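Local coordinates for protein paenibacillus xanthan lyase (Paenibacillus, PDB 6F2P) that cleaves the polysaccharide xanthan as a calcium-binding lyase with family 8 polysaccharide lyase domains, probably by beta-elimination, at residues A200-V205 / Y260-D265; V362-F367 / G459-G464. One frame throughout, in Å; residues are numbered along the deposited sequence.

Interaction 1: A200-V205 / Y260-D265; sequences ALLPYV and YRWIYD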
loop_
_atom_site.group_PDB
_atom_site.type_symbol
_atom_site.label_atom_id
_atom_site.label_comp_id
_atom_site.label_asym_id
_atom_site.label_seq_id
_atom_site.Cartn_x
_atom_site.Cartn_y
_atom_site.Cartn_z
ATOM N N ALA A 200 -16.822 -3.818 18.236
ATOM C CA ALA A 200 -16.875 -3.819 16.780
ATOM C C ALA A 200 -15.902 -2.829 16.137
ATOM O O ALA A 200 -15.636 -2.926 14.948
ATOM C CB ALA A 200 -18.292 -3.563 16.300
ATOM N N LEU A 201 -15.371 -1.890 16.919
ATOM C CA LEU A 201 -14.414 -0.894 16.417
ATOM C C LEU A 201 -12.964 -1.348 16.530
ATOM O O LEU A 201 -12.056 -0.694 16.017
ATOM C CB LEU A 201 -14.541 0.412 17.208
ATOM C CG LEU A 201 -15.848 1.186 17.170
ATOM C CD1 LEU A 201 -15.761 2.350 18.135
ATOM C CD2 LEU A 201 -16.135 1.669 15.767
ATOM N N LEU A 202 -12.745 -2.442 17.244
ATOM C CA LEU A 202 -11.392 -2.895 17.556
ATOM C C LEU A 202 -10.616 -3.702 16.488
ATOM O O LEU A 202 -9.411 -3.517 16.356
ATOM C CB LEU A 202 -11.387 -3.651 18.889
ATOM C CG LEU A 202 -11.880 -2.879 20.121
ATOM C CD1 LEU A 202 -11.795 -3.752 21.356
ATOM C CD2 LEU A 202 -11.096 -1.595 20.330
ATOM N N PRO A 203 -11.281 -4.607 15.739
ATOM C CA PRO A 203 -10.490 -5.460 14.842
ATOM C C PRO A 203 -9.787 -4.692 13.733
ATOM O O PRO A 203 -10.208 -3.587 13.390
ATOM C CB PRO A 203 -11.543 -6.373 14.218
ATOM C CG PRO A 203 -12.667 -6.382 15.187
ATOM C CD PRO A 203 -12.702 -4.996 15.728
ATOM N N TYR A 204 -8.716 -5.270 13.193
ATOM C CA TYR A 204 -8.062 -4.718 12.012
ATOM C C TYR A 204 -8.923 -4.984 10.781
ATOM O O TYR A 204 -9.807 -5.842 10.807
ATOM C CB TYR A 204 -6.675 -5.324 11.826
ATOM C CG TYR A 204 -5.663 -4.867 12.854
ATOM C CD1 TYR A 204 -5.169 -3.569 12.831
ATOM C CD2 TYR A 204 -5.206 -5.724 13.847
ATOM C CE1 TYR A 204 -4.254 -3.134 13.760
ATOM C CE2 TYR A 204 -4.286 -5.298 14.780
ATOM C CZ TYR A 204 -3.815 -3.996 14.728
ATOM O OH TYR A 204 -2.895 -3.541 15.644
ATOM N N VAL A 205 -8.679 -4.226 9.716
ATOM C CA VAL A 205 -9.362 -4.444 8.450
ATOM C C VAL A 205 -8.357 -4.510 7.304
ATOM O O VAL A 205 -7.211 -4.089 7.456
ATOM C CB VAL A 205 -10.388 -3.339 8.157
ATOM C CG1 VAL A 205 -11.449 -3.323 9.226
ATOM C CG2 VAL A 205 -9.701 -1.986 8.051
ATOM N N TYR A 260 -3.266 -0.463 21.753
ATOM C CA TYR A 260 -1.903 -0.118 22.144
ATOM C C TYR A 260 -0.981 -0.161 20.927
ATOM O O TYR A 260 -0.131 0.708 20.761
ATOM C CB TYR A 260 -1.409 -1.013 23.282
ATOM C CG TYR A 260 -2.301 -0.907 24.494
ATOM C CD1 TYR A 260 -2.100 0.084 25.441
ATOM C CD2 TYR A 260 -3.378 -1.769 24.665
ATOM C CE1 TYR A 260 -2.938 0.205 26.533
ATOM C CE2 TYR A 260 -4.220 -1.654 25.754
ATOM C CZ TYR A 260 -3.992 -0.670 26.685
ATOM O OH TYR A 260 -4.819 -0.557 27.776
ATOM N N ARG A 261 -1.183 -1.151 20.065
ATOM C CA ARG A 261 -0.410 -1.254 18.841
ATOM C C ARG A 261 -0.606 -0.022 17.957
ATOM O O ARG A 261 0.357 0.435 17.309
ATOM C CB ARG A 261 -0.770 -2.524 18.054
ATOM C CG ARG A 261 -0.554 -3.851 18.787
ATOM C CD ARG A 261 0.703 -3.869 19.648
ATOM N NE ARG A 261 1.933 -3.669 18.882
ATOM C CZ ARG A 261 3.150 -3.630 19.421
ATOM N NH1 ARG A 261 3.302 -3.790 20.731
ATOM N NH2 ARG A 261 4.214 -3.431 18.650
ATOM N N TRP A 262 -1.838 0.502 17.931
ATOM C CA TRP A 262 -2.174 1.667 17.095
ATOM C C TRP A 262 -1.195 2.810 17.316
ATOM O O TRP A 262 -0.803 3.493 16.371
ATOM C CB TRP A 262 -3.594 2.176 17.357
ATOM C CG TRP A 262 -4.686 1.234 16.924
ATOM C CD1 TRP A 262 -4.561 0.151 16.098
ATOM C CD2 TRP A 262 -6.071 1.290 17.308
ATOM N NE1 TRP A 262 -5.785 -0.463 15.939
ATOM C CE2 TRP A 262 -6.724 0.214 16.673
ATOM C CE3 TRP A 262 -6.818 2.140 18.129
ATOM C CZ2 TRP A 262 -8.091 -0.030 16.833
ATOM C CZ3 TRP A 262 -8.177 1.898 18.281
ATOM C CH2 TRP A 262 -8.796 0.823 17.638
ATOM N N ILE A 263 -0.797 3.003 18.569
ATOM C CA ILE A 263 0.193 4.015 18.903
ATOM C C ILE A 263 1.512 3.792 18.160
ATOM O O ILE A 263 2.020 4.707 17.516
ATOM C CB ILE A 263 0.448 4.058 20.412
ATOM C CG1 ILE A 263 -0.870 4.294 21.163
ATOM C CG2 ILE A 263 1.471 5.120 20.749
ATOM C CD1 ILE A 263 -1.676 5.472 20.648
ATOM N N TYR A 264 2.057 2.577 18.224
ATOM C CA TYR A 264 3.323 2.298 17.541
ATOM C C TYR A 264 3.168 2.350 16.028
ATOM O O TYR A 264 4.059 2.818 15.326
ATOM C CB TYR A 264 3.884 0.931 17.924
ATOM C CG TYR A 264 4.175 0.752 19.386
ATOM C CD1 TYR A 264 5.075 1.576 20.040
ATOM C CD2 TYR A 264 3.569 -0.266 20.109
ATOM C CE1 TYR A 264 5.350 1.407 21.380
ATOM C CE2 TYR A 264 3.838 -0.449 21.448
ATOM C CZ TYR A 264 4.730 0.390 22.081
ATOM O OH TYR A 264 4.997 0.211 23.421
ATOM N N ASP A 265 2.040 1.856 15.532
ATOM C CA ASP A 265 1.853 1.699 14.098
ATOM C C ASP A 265 1.158 2.870 13.419
ATOM O O ASP A 265 1.521 3.236 12.305
ATOM C CB ASP A 265 1.088 0.413 13.794
ATOM C CG ASP A 265 1.793 -0.821 14.313
ATOM O OD1 ASP A 265 3.024 -0.753 14.549
ATOM O OD2 ASP A 265 1.110 -1.856 14.484
HETATM O O HOH W 1 -7.205 -2.859 15.178
HETATM O O HOH W 2 -1.636 -1.260 14.856
#
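The ring of Tyr204 overlaps the pyrrole end of the Trp262 indole, the two side chains running past each other in opposite directions. The contact lies in the alpha-helical domain of family 8 polysaccharide lyases, an incomplete alpha/alpha toroid. It joins the loop after helix 188-197 to helix 256-267. Tyr204 CE1 sits at the edge of the indole, 3.8 Å from Trp262 NE1. The two ring planes are steeply inclined, 81° apart, in an oblique pair. In both residues CG lies anti to the carbonyl carbon, and this sends each ring across the gap, the CA atoms of Tyr204 and Trp262 being 10.1 Å apart. The benzo end of the indole reaches Leu201 and Leu202. Leu201 O is at its edge, 3.9 Å from Trp262 CH2, and Leu202 CD2 adds an apolar contact to the same carbon. Phe211 stacks on Trp262, and Ile237 of helix 229-244 also packs against it. Polar links across the contact run through water. Water 1 donates to Leu202 O and accepts the N-H of Trp262 NE1 at 2.9 Å. It also sits over the centre of the Tyr204 ring. An alanine at Trp262 removes the indole and its N-H, and would probably loosen water 1 and the seat of the 200-205 loop. The tip of Tyr204 meets the helix itself: its OH lies 3.4 Å from Arg261 CB. Water 2 joins this hydroxyl to Asp265, lying 2.7 Å from Tyr204 OH and donating to Asp265 OD2 at 2.8 Å.

Interaction 2: V362-F367 / G459-G464; sequences VKYKQF and GTDILG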
loop_
_atom_site.group_PDB
_atom_site.type_symbol
_atom_site.label_atom_id
_atom_site.label_comp_id
_atom_site.label_asym_id
_atom_site.label_seq_id
_atom_site.Cartn_x
_atom_site.Cartn_y
_atom_site.Cartn_z
ATOM N N VAL A 362 13.922 6.931 14.295
ATOM C CA VAL A 362 14.490 6.707 12.969
ATOM C C VAL A 362 13.928 5.428 12.367
ATOM O O VAL A 362 14.182 4.346 12.888
ATOM C CB VAL A 362 16.026 6.573 13.028
ATOM C CG1 VAL A 362 16.582 6.168 11.661
ATOM C CG2 VAL A 362 16.654 7.868 13.509
ATOM N N LYS A 363 13.157 5.556 11.287
ATOM C CA LYS A 363 12.585 4.395 10.600
ATOM C C LYS A 363 11.890 4.814 9.317
ATOM O O LYS A 363 11.476 5.958 9.175
ATOM C CB LYS A 363 11.586 3.630 11.486
ATOM C CG LYS A 363 10.293 4.387 11.784
ATOM C CD LYS A 363 9.207 3.477 12.360
ATOM C CE LYS A 363 9.545 2.999 13.764
ATOM N NZ LYS A 363 8.545 2.010 14.251
ATOM N N TYR A 364 11.779 3.877 8.382
ATOM C CA TYR A 364 10.952 4.061 7.196
ATOM C C TYR A 364 9.715 3.187 7.343
ATOM O O TYR A 364 9.789 2.104 7.937
ATOM C CB TYR A 364 11.715 3.676 5.927
ATOM C CG TYR A 364 10.878 3.818 4.672
ATOM C CD1 TYR A 364 10.753 5.048 4.036
ATOM C CD2 TYR A 364 10.199 2.729 4.134
ATOM C CE1 TYR A 364 9.979 5.193 2.900
ATOM C CE2 TYR A 364 9.422 2.863 3.004
ATOM C CZ TYR A 364 9.316 4.101 2.391
ATOM O OH TYR A 364 8.557 4.253 1.255
ATOM N N LYS A 365 8.579 3.645 6.818
ATOM C CA LYS A 365 7.351 2.865 6.927
ATOM C C LYS A 365 6.395 3.106 5.766
ATOM O O LYS A 365 5.982 4.240 5.520
ATOM C CB LYS A 365 6.660 3.135 8.270
ATOM C CG LYS A 365 5.552 2.141 8.620
ATOM C CD LYS A 365 5.146 2.246 10.084
ATOM C CE LYS A 365 4.015 1.285 10.429
ATOM N NZ LYS A 365 4.405 -0.138 10.194
ATOM N N GLN A 366 6.052 2.035 5.050
ATOM C CA GLN A 366 5.113 2.126 3.934
ATOM C C GLN A 366 3.687 1.820 4.377
ATOM O O GLN A 366 3.410 0.724 4.872
ATOM C CB GLN A 366 5.493 1.166 2.811
ATOM C CG GLN A 366 4.830 1.456 1.473
ATOM C CD GLN A 366 5.670 2.385 0.603
ATOM O OE1 GLN A 366 6.899 2.340 0.647
ATOM N NE2 GLN A 366 5.013 3.241 -0.180
ATOM N N PHE A 367 2.788 2.780 4.177
ATOM C CA PHE A 367 1.386 2.606 4.526
ATOM C C PHE A 367 0.575 2.278 3.282
ATOM O O PHE A 367 -0.141 3.125 2.734
ATOM C CB PHE A 367 0.863 3.857 5.232
ATOM C CG PHE A 367 1.630 4.200 6.474
ATOM C CD1 PHE A 367 1.281 3.650 7.692
ATOM C CD2 PHE A 367 2.723 5.040 6.418
ATOM C CE1 PHE A 367 1.993 3.951 8.836
ATOM C CE2 PHE A 367 3.444 5.344 7.559
ATOM C CZ PHE A 367 3.078 4.798 8.771
ATOM N N GLY A 459 5.039 1.132 -2.786
ATOM C CA GLY A 459 6.479 1.006 -2.753
ATOM C C GLY A 459 6.947 -0.131 -1.877
ATOM O O GLY A 459 6.152 -0.984 -1.477
ATOM N N THR A 460 8.247 -0.140 -1.593
ATOM C CA THR A 460 8.861 -1.164 -0.761
ATOM C C THR A 460 10.064 -0.596 -0.003
ATOM O O THR A 460 10.433 0.560 -0.186
ATOM C CB THR A 460 9.286 -2.397 -1.583
ATOM O OG1 THR A 460 9.655 -3.452 -0.692
ATOM C CG2 THR A 460 10.473 -2.078 -2.483
ATOM N N ASP A 461 10.680 -1.407 0.847
ATOM C CA ASP A 461 11.673 -0.887 1.774
ATOM C C ASP A 461 12.709 -1.926 2.160
ATOM O O ASP A 461 12.544 -3.117 1.902
ATOM C CB ASP A 461 10.983 -0.439 3.044
ATOM C CG ASP A 461 10.122 -1.531 3.642
ATOM O OD1 ASP A 461 10.688 -2.503 4.188
ATOM O OD2 ASP A 461 8.879 -1.417 3.562
ATOM N N ILE A 462 13.763 -1.471 2.820
ATOM C CA ILE A 462 14.801 -2.377 3.266
ATOM C C ILE A 462 15.411 -1.890 4.584
ATOM O O ILE A 462 15.478 -0.684 4.844
ATOM C CB ILE A 462 15.866 -2.597 2.157
ATOM C CG1 ILE A 462 16.401 -4.030 2.206
ATOM C CG2 ILE A 462 16.980 -1.576 2.253
ATOM C CD1 ILE A 462 17.111 -4.452 0.935
ATOM N N LEU A 463 15.801 -2.844 5.431
ATOM C CA LEU A 463 16.444 -2.560 6.714
ATOM C C LEU A 463 15.568 -1.744 7.658
ATOM O O LEU A 463 16.034 -1.254 8.691
ATOM C CB LEU A 463 17.788 -1.860 6.491
ATOM C CG LEU A 463 18.781 -2.674 5.661
ATOM C CD1 LEU A 463 20.102 -1.945 5.495
ATOM C CD2 LEU A 463 18.996 -4.026 6.307
ATOM N N GLY A 464 14.294 -1.611 7.309
ATOM C CA GLY A 464 13.394 -0.753 8.050
ATOM C C GLY A 464 13.841 0.702 8.095
ATOM O O GLY A 464 13.398 1.445 8.969
HETATM O O HOH W 3 6.864 -0.717 5.889
#
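Strands 363-367 and 457-462 run roughly antiparallel, with the axes of their facing segments at 154° and 7.2 Å apart at closest approach, wider than paired strands of one sheet. A single backbone hydrogen bond joins the segments, where the turn after strand 457-462 brings Gly464 close. Tyr364 N donates to Gly464 O at 3.0 Å and nearly straight (171°), approaching from above the carbonyl plane. Elsewhere side chains, and the backbone of Gly459, make the contact. Tyr364 has CG anti to its backbone N (chi1 178°), so the ring reaches across to the other strand. Its CD2 lies 3.4 Å from Asp461 CB. The Tyr364 hydroxyl donates to Gln366 OE1 at 2.6 Å. This bond helps to hold the bent Gln366 chain with its amide against the backbone of Gly459, Gln366 CD being 3.7 Å from Gly459 CA. Ser469 OG binds the NE2 of the same amide. Water 3 accepts from Gln366 N and donates to Asp461 OD2, while Asp461 OD1 forms a salt bridge with Lys746. The contact thus lies between two sheets of the super-sandwich domain. Strand 363-367 is an edge of a four-stranded sheet and pairs with 372-377. Strand 457-462 is an edge of a larger sheet and pairs with 466-474. Thr460 and Ile462, which point away from 362-367, pack on strands 678-684 and 688-694.

Overall arrangement
From the N terminus, the chain first closes interaction 1, where the loop after helix 188-197 is met by helix 256-267 after 54 intervening residues. This contact stays within the alpha-helical domain. The chain then passes through helices 292-307, 312-328 and 340-351 before strand 363-367 opens interaction 2. That contact closes a longer excursion of 91 residues and joins edge strands of two sheets. The loops follow in series and neither nest nor cross. Their centres lie about 20 Å apart, yet they touch: Asp265 O of helix 256-267 packs against Phe367 CE1 at 3.6 Å. The helical domain and the super-sandwich domain therefore meet directly between them.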